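Local coordinates for BH1974 protein (Bacillus halodurans, PDB 3ON5) that is probably an accessory protein of the XdhC and CoxI family, whose members assist maturation of molybdenum-dependent xanthine dehydrogenases, at residues R36-S47 with C111-V122. Numbering follows the deposited sequence.
Sequences RVMATIIHVEGS and CNGTISVLLEPV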
ATOM      1  N   ARG A  36      -2.321   5.279 -23.641  1.00 41.25           N
ATOM      2  CA  ARG A  36      -3.667   5.061 -23.113  1.00 38.78           C
ATOM      3  C   ARG A  36      -4.611   4.577 -24.188  1.00 42.64           C
ATOM      4  O   ARG A  36      -4.561   5.056 -25.322  1.00 42.07           O
ATOM      5  CB  ARG A  36      -4.273   6.309 -22.475  1.00 35.30           C
ATOM      6  CG  ARG A  36      -3.676   6.773 -21.189  1.00 44.30           C
ATOM      7  CD  ARG A  36      -4.471   7.968 -20.653  1.00 48.78           C
ATOM      8  NE  ARG A  36      -3.858   8.542 -19.454  1.00 50.87           N
ATOM      9  CZ  ARG A  36      -2.955   9.520 -19.463  1.00 70.12           C
ATOM     10  NH1 ARG A  36      -2.575  10.074 -20.610  1.00 64.43           N
ATOM     11  NH2 ARG A  36      -2.435   9.960 -18.324  1.00 53.61           N
ATOM     12  N   VAL A  37      -5.492   3.635 -23.817  1.00 39.86           N
ATOM     13  CA  VAL A  37      -6.570   3.118 -24.654  1.00 39.34           C
ATOM     14  C   VAL A  37      -7.853   3.506 -23.947  1.00 45.56           C
ATOM     15  O   VAL A  37      -7.963   3.399 -22.730  1.00 43.80           O
ATOM     16  CB  VAL A  37      -6.463   1.617 -24.976  1.00 41.79           C
ATOM     17  CG1 VAL A  37      -7.694   1.111 -25.715  1.00 41.85           C
ATOM     18  CG2 VAL A  37      -5.219   1.344 -25.791  1.00 41.80           C
HETATM   19  N   MSE A  38      -8.767   4.064 -24.697  1.00 46.22           N
HETATM   20  CA  MSE A  38     -10.024   4.506 -24.167  1.00 47.78           C
HETATM   21  C   MSE A  38     -11.087   3.470 -24.472  1.00 50.58           C
HETATM   22  O   MSE A  38     -11.234   3.081 -25.637  1.00 50.73           O
HETATM   23  CB  MSE A  38     -10.357   5.849 -24.776  1.00 52.10           C
HETATM   24  CG  MSE A  38     -11.476   6.553 -24.098  1.00 63.04           C
HETATM   25 SE   MSE A  38     -11.953   8.046 -25.226  0.75 77.15          SE
HETATM   26  CE  MSE A  38     -13.152   8.897 -23.814  1.00 73.88           C
ATOM     27  N   ALA A  39     -11.803   2.993 -23.420  1.00 44.93           N
ATOM     28  CA  ALA A  39     -12.906   2.037 -23.544  1.00 44.48           C
ATOM     29  C   ALA A  39     -14.219   2.752 -23.376  1.00 47.71           C
ATOM     30  O   ALA A  39     -14.377   3.501 -22.424  1.00 46.19           O
ATOM     31  CB  ALA A  39     -12.777   0.919 -22.528  1.00 44.93           C
ATOM     32  N   THR A  40     -15.147   2.560 -24.316  1.00 46.14           N
ATOM     33  CA  THR A  40     -16.458   3.202 -24.279  1.00 46.31           C
ATOM     34  C   THR A  40     -17.532   2.144 -24.518  1.00 52.30           C
ATOM     35  O   THR A  40     -17.421   1.353 -25.460  1.00 52.81           O
ATOM     36  CB  THR A  40     -16.525   4.345 -25.316  1.00 47.15           C
ATOM     37  OG1 THR A  40     -15.416   5.215 -25.129  1.00 48.87           O
ATOM     38  CG2 THR A  40     -17.808   5.157 -25.230  1.00 41.58           C
ATOM     39  N   ILE A  41     -18.567   2.137 -23.660  1.00 50.85           N
ATOM     40  CA  ILE A  41     -19.709   1.239 -23.833  1.00 53.12           C
ATOM     41  C   ILE A  41     -20.592   1.866 -24.911  1.00 57.56           C
ATOM     42  O   ILE A  41     -21.288   2.845 -24.636  1.00 56.60           O
ATOM     43  CB  ILE A  41     -20.477   0.941 -22.516  1.00 56.47           C
ATOM     44  CG1 ILE A  41     -19.553   0.370 -21.450  1.00 55.69           C
ATOM     45  CG2 ILE A  41     -21.583  -0.036 -22.799  1.00 59.75           C
ATOM     46  CD1 ILE A  41     -20.227   0.230 -20.115  1.00 66.48           C
ATOM     47  N   ILE A  42     -20.515   1.330 -26.138  1.00 55.10           N
ATOM     48  CA  ILE A  42     -21.243   1.864 -27.291  1.00 56.46           C
ATOM     49  C   ILE A  42     -22.608   1.176 -27.443  1.00 64.78           C
ATOM     50  O   ILE A  42     -23.430   1.664 -28.228  1.00 67.12           O
ATOM     51  CB  ILE A  42     -20.429   1.751 -28.601  1.00 59.41           C
ATOM     52  CG1 ILE A  42     -20.074   0.271 -28.935  1.00 59.79           C
ATOM     53  CG2 ILE A  42     -19.195   2.663 -28.524  1.00 58.57           C
ATOM     54  CD1 ILE A  42     -19.374   0.035 -30.236  1.00 66.24           C
ATOM     55  N   HIS A  43     -22.853   0.056 -26.716  1.00 61.60           N
ATOM     56  CA  HIS A  43     -24.146  -0.642 -26.741  1.00 62.74           C
ATOM     57  C   HIS A  43     -24.315  -1.544 -25.519  1.00 63.97           C
ATOM     58  O   HIS A  43     -23.344  -2.137 -25.025  1.00 61.14           O
ATOM     59  CB  HIS A  43     -24.329  -1.470 -28.015  1.00 65.63           C
ATOM     60  CG  HIS A  43     -25.750  -1.894 -28.241  1.00 72.39           C
ATOM     61  ND1 HIS A  43     -26.748  -0.961 -28.529  1.00 76.05           N
ATOM     62  CD2 HIS A  43     -26.295  -3.139 -28.274  1.00 75.84           C
ATOM     63  CE1 HIS A  43     -27.861  -1.665 -28.687  1.00 77.44           C
ATOM     64  NE2 HIS A  43     -27.637  -2.979 -28.559  1.00 77.84           N
ATOM     65  N   VAL A  44     -25.564  -1.624 -25.025  1.00 60.40           N
ATOM     66  CA  VAL A  44     -25.958  -2.451 -23.887  1.00 59.90           C
ATOM     67  C   VAL A  44     -27.254  -3.153 -24.226  1.00 67.65           C
ATOM     68  O   VAL A  44     -28.213  -2.518 -24.675  1.00 69.34           O
ATOM     69  CB  VAL A  44     -26.088  -1.655 -22.556  1.00 62.00           C
ATOM     70  CG1 VAL A  44     -26.691  -2.501 -21.439  1.00 62.71           C
ATOM     71  CG2 VAL A  44     -24.758  -1.124 -22.099  1.00 59.19           C
ATOM     72  N   GLU A  45     -27.275  -4.462 -23.999  1.00 65.12           N
ATOM     73  CA  GLU A  45     -28.443  -5.313 -24.140  1.00 67.66           C
ATOM     74  C   GLU A  45     -28.671  -5.975 -22.784  1.00 73.39           C
ATOM     75  O   GLU A  45     -27.771  -6.639 -22.279  1.00 72.16           O
ATOM     76  CB  GLU A  45     -28.256  -6.321 -25.284  1.00 70.16           C
ATOM     77  CG  GLU A  45     -28.215  -5.684 -26.662  1.00 83.11           C
ATOM     78  CD  GLU A  45     -27.856  -6.578 -27.838  1.00109.13           C
ATOM     79  OE1 GLU A  45     -27.142  -7.590 -27.637  1.00 96.05           O
ATOM     80  OE2 GLU A  45     -28.252  -6.233 -28.976  1.00104.63           O
ATOM     81  N   GLY A  46     -29.808  -5.704 -22.154  1.00 72.22           N
ATOM     82  CA  GLY A  46     -30.135  -6.267 -20.846  1.00 72.64           C
ATOM     83  C   GLY A  46     -29.619  -5.479 -19.667  1.00 76.56           C
ATOM     84  O   GLY A  46     -29.625  -4.244 -19.697  1.00 76.11           O
ATOM     85  N   SER A  47     -29.171  -6.196 -18.615  1.00 73.63           N
ATOM     86  CA  SER A  47     -28.672  -5.617 -17.362  1.00 72.13           C
ATOM     87  C   SER A  47     -27.156  -5.477 -17.349  1.00 76.17           C
ATOM     88  O   SER A  47     -26.432  -6.402 -17.709  1.00 75.61           O
ATOM     89  CB  SER A  47     -29.101  -6.460 -16.168  1.00 76.11           C
ATOM     90  OG  SER A  47     -30.477  -6.288 -15.876  1.00 87.98           O
ATOM     91  N   CYS A 111     -24.470 -10.815 -13.993  1.00 69.30           N
ATOM     92  CA  CYS A 111     -25.357  -9.805 -14.610  1.00 70.54           C
ATOM     93  C   CYS A 111     -25.885 -10.372 -15.953  1.00 73.52           C
ATOM     94  O   CYS A 111     -25.101 -10.871 -16.765  1.00 72.36           O
ATOM     95  CB  CYS A 111     -24.668  -8.444 -14.791  1.00 70.31           C
ATOM     96  SG  CYS A 111     -25.086  -7.189 -13.522  1.00 75.24           S
ATOM     97  N   ASN A 112     -27.224 -10.365 -16.135  1.00 69.59           N
ATOM     98  CA  ASN A 112     -27.900 -10.886 -17.321  1.00 69.16           C
ATOM     99  C   ASN A 112     -27.978  -9.781 -18.372  1.00 69.45           C
ATOM    100  O   ASN A 112     -29.017  -9.143 -18.567  1.00 69.17           O
ATOM    101  CB  ASN A 112     -29.286 -11.433 -16.958  1.00 68.64           C
ATOM    102  CG  ASN A 112     -30.012 -12.093 -18.100  1.00 80.19           C
ATOM    103  OD1 ASN A 112     -29.427 -12.609 -19.059  1.00 71.75           O
ATOM    104  ND2 ASN A 112     -31.311 -12.118 -18.002  1.00 74.98           N
ATOM    105  N   GLY A 113     -26.839  -9.558 -19.009  1.00 63.31           N
ATOM    106  CA  GLY A 113     -26.655  -8.540 -20.028  1.00 61.64           C
ATOM    107  C   GLY A 113     -25.480  -8.807 -20.939  1.00 63.65           C
ATOM    108  O   GLY A 113     -24.621  -9.637 -20.638  1.00 62.72           O
ATOM    109  N   THR A 114     -25.460  -8.108 -22.072  1.00 59.84           N
ATOM    110  CA  THR A 114     -24.451  -8.198 -23.107  1.00 59.09           C
ATOM    111  C   THR A 114     -24.015  -6.778 -23.442  1.00 63.47           C
ATOM    112  O   THR A 114     -24.851  -5.943 -23.815  1.00 65.20           O
ATOM    113  CB  THR A 114     -25.011  -8.971 -24.297  1.00 72.85           C
ATOM    114  OG1 THR A 114     -25.447 -10.265 -23.852  1.00 80.01           O
ATOM    115  CG2 THR A 114     -24.000  -9.122 -25.415  1.00 69.85           C
ATOM    116  N   ILE A 115     -22.712  -6.484 -23.262  1.00 57.84           N
ATOM    117  CA  ILE A 115     -22.196  -5.144 -23.540  1.00 56.01           C
ATOM    118  C   ILE A 115     -21.185  -5.192 -24.692  1.00 58.84           C
ATOM    119  O   ILE A 115     -20.433  -6.162 -24.840  1.00 57.83           O
ATOM    120  CB  ILE A 115     -21.577  -4.412 -22.301  1.00 57.46           C
ATOM    121  CG1 ILE A 115     -20.278  -5.072 -21.765  1.00 56.52           C
ATOM    122  CG2 ILE A 115     -22.631  -4.175 -21.210  1.00 59.30           C
ATOM    123  CD1 ILE A 115     -19.552  -4.279 -20.655  1.00 61.21           C
ATOM    124  N   SER A 116     -21.189  -4.111 -25.495  1.00 55.16           N
ATOM    125  CA  SER A 116     -20.283  -3.840 -26.608  1.00 54.48           C
ATOM    126  C   SER A 116     -19.334  -2.684 -26.196  1.00 56.69           C
ATOM    127  O   SER A 116     -19.767  -1.530 -25.983  1.00 55.96           O
ATOM    128  CB  SER A 116     -21.071  -3.521 -27.878  1.00 59.88           C
ATOM    129  OG  SER A 116     -22.072  -4.491 -28.161  1.00 70.84           O
ATOM    130  N   VAL A 117     -18.055  -3.020 -26.013  1.00 51.57           N
ATOM    131  CA  VAL A 117     -17.026  -2.066 -25.600  1.00 50.00           C
ATOM    132  C   VAL A 117     -16.172  -1.703 -26.811  1.00 52.89           C
ATOM    133  O   VAL A 117     -15.662  -2.604 -27.482  1.00 52.33           O
ATOM    134  CB  VAL A 117     -16.155  -2.644 -24.438  1.00 52.88           C
ATOM    135  CG1 VAL A 117     -15.135  -1.620 -23.938  1.00 51.06           C
ATOM    136  CG2 VAL A 117     -17.024  -3.150 -23.285  1.00 52.87           C
ATOM    137  N   LEU A 118     -16.035  -0.396 -27.101  1.00 49.32           N
ATOM    138  CA  LEU A 118     -15.185   0.095 -28.187  1.00 49.22           C
ATOM    139  C   LEU A 118     -13.867   0.623 -27.605  1.00 52.42           C
ATOM    140  O   LEU A 118     -13.868   1.592 -26.831  1.00 49.93           O
ATOM    141  CB  LEU A 118     -15.885   1.174 -29.036  1.00 49.95           C
ATOM    142  CG  LEU A 118     -15.020   1.929 -30.085  1.00 54.22           C
ATOM    143  CD1 LEU A 118     -14.609   1.029 -31.249  1.00 55.34           C
ATOM    144  CD2 LEU A 118     -15.758   3.100 -30.626  1.00 55.88           C
ATOM    145  N   LEU A 119     -12.748  -0.016 -28.001  1.00 49.75           N
ATOM    146  CA  LEU A 119     -11.398   0.330 -27.553  1.00 48.58           C
ATOM    147  C   LEU A 119     -10.696   1.155 -28.631  1.00 49.83           C
ATOM    148  O   LEU A 119     -10.587   0.699 -29.765  1.00 50.96           O
ATOM    149  CB  LEU A 119     -10.602  -0.953 -27.219  1.00 48.91           C
ATOM    150  CG  LEU A 119     -11.135  -1.803 -26.056  1.00 53.24           C
ATOM    151  CD1 LEU A 119     -10.741  -3.223 -26.196  1.00 54.43           C
ATOM    152  CD2 LEU A 119     -10.659  -1.300 -24.749  1.00 55.64           C
ATOM    153  N   GLU A 120     -10.296   2.394 -28.291  1.00 42.41           N
ATOM    154  CA  GLU A 120      -9.611   3.341 -29.183  1.00 40.38           C
ATOM    155  C   GLU A 120      -8.268   3.745 -28.634  1.00 43.33           C
ATOM    156  O   GLU A 120      -8.212   4.186 -27.483  1.00 40.88           O
ATOM    157  CB  GLU A 120     -10.442   4.602 -29.397  1.00 41.13           C
ATOM    158  CG  GLU A 120     -11.674   4.410 -30.249  1.00 53.33           C
ATOM    159  CD  GLU A 120     -12.567   5.630 -30.199  1.00 75.55           C
ATOM    160  OE1 GLU A 120     -13.098   5.918 -29.100  1.00 56.97           O
ATOM    161  OE2 GLU A 120     -12.711   6.313 -31.241  1.00 69.68           O
ATOM    162  N   PRO A 121      -7.162   3.646 -29.418  1.00 40.69           N
ATOM    163  CA  PRO A 121      -5.874   4.106 -28.877  1.00 39.55           C
ATOM    164  C   PRO A 121      -5.849   5.626 -28.828  1.00 43.25           C
ATOM    165  O   PRO A 121      -6.168   6.272 -29.829  1.00 44.79           O
ATOM    166  CB  PRO A 121      -4.841   3.530 -29.847  1.00 42.11           C
ATOM    167  CG  PRO A 121      -5.586   3.220 -31.098  1.00 47.56           C
ATOM    168  CD  PRO A 121      -7.048   3.167 -30.814  1.00 42.81           C
ATOM    169  N   VAL A 122      -5.548   6.200 -27.650  1.00 37.16           N
ATOM    170  CA  VAL A 122      -5.440   7.651 -27.524  1.00 35.91           C
ATOM    171  C   VAL A 122      -4.109   8.039 -28.163  1.00 44.23           C
ATOM    172  O   VAL A 122      -3.089   8.139 -27.476  1.00 47.04           O
ATOM    173  CB  VAL A 122      -5.602   8.192 -26.082  1.00 36.91           C
ATOM    174  CG1 VAL A 122      -5.513   9.720 -26.056  1.00 36.08           C
ATOM    175  CG2 VAL A 122      -6.924   7.731 -25.480  1.00 36.02           C
TER
HETATM  176  O   HOH W   1     -13.377   4.404 -26.719  1.00 25.34           O
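A classic beta bulge interrupts the antiparallel pairing of strands 36-46 and 113-121, where Ile42 and His43 both face Ser116. Ile42 N donates to Ser116 O at 3.0 Å, and Ser116 N returns a nearly straight bond (176°) to His43 O. Ile42 is the extra residue. With its chi1 at 60°, CG1 is placed over the backbone and CG2 is turned beside N, where it meets Leu118 CB at 3.7 Å. Beyond the bulge, Val44 and Ile115 run alongside each other, with Val44 CG2 3.8 Å from Ile115 CG2. The two strands are neighbours inside a five-stranded antiparallel sheet, flanked by strands 55-59 and 91-96. On the face of Val37, Ala39 and Leu119, Ala39 CB touches both Val117 CG1 (3.7 Å) and Leu119 CD2 (3.8 Å). Helix 73-87 packs on this face through Leu119 and Pro121. The other face carries a water hydrogen-bonded to Met38 O (2.7 Å), Glu120 OE1 (2.8 Å) and Thr40 OG1. Glu120 OE1 forms a salt bridge with Lys147 as well. At the far end, Ser47 N reaches Asn112 O from above the carbonyl plane.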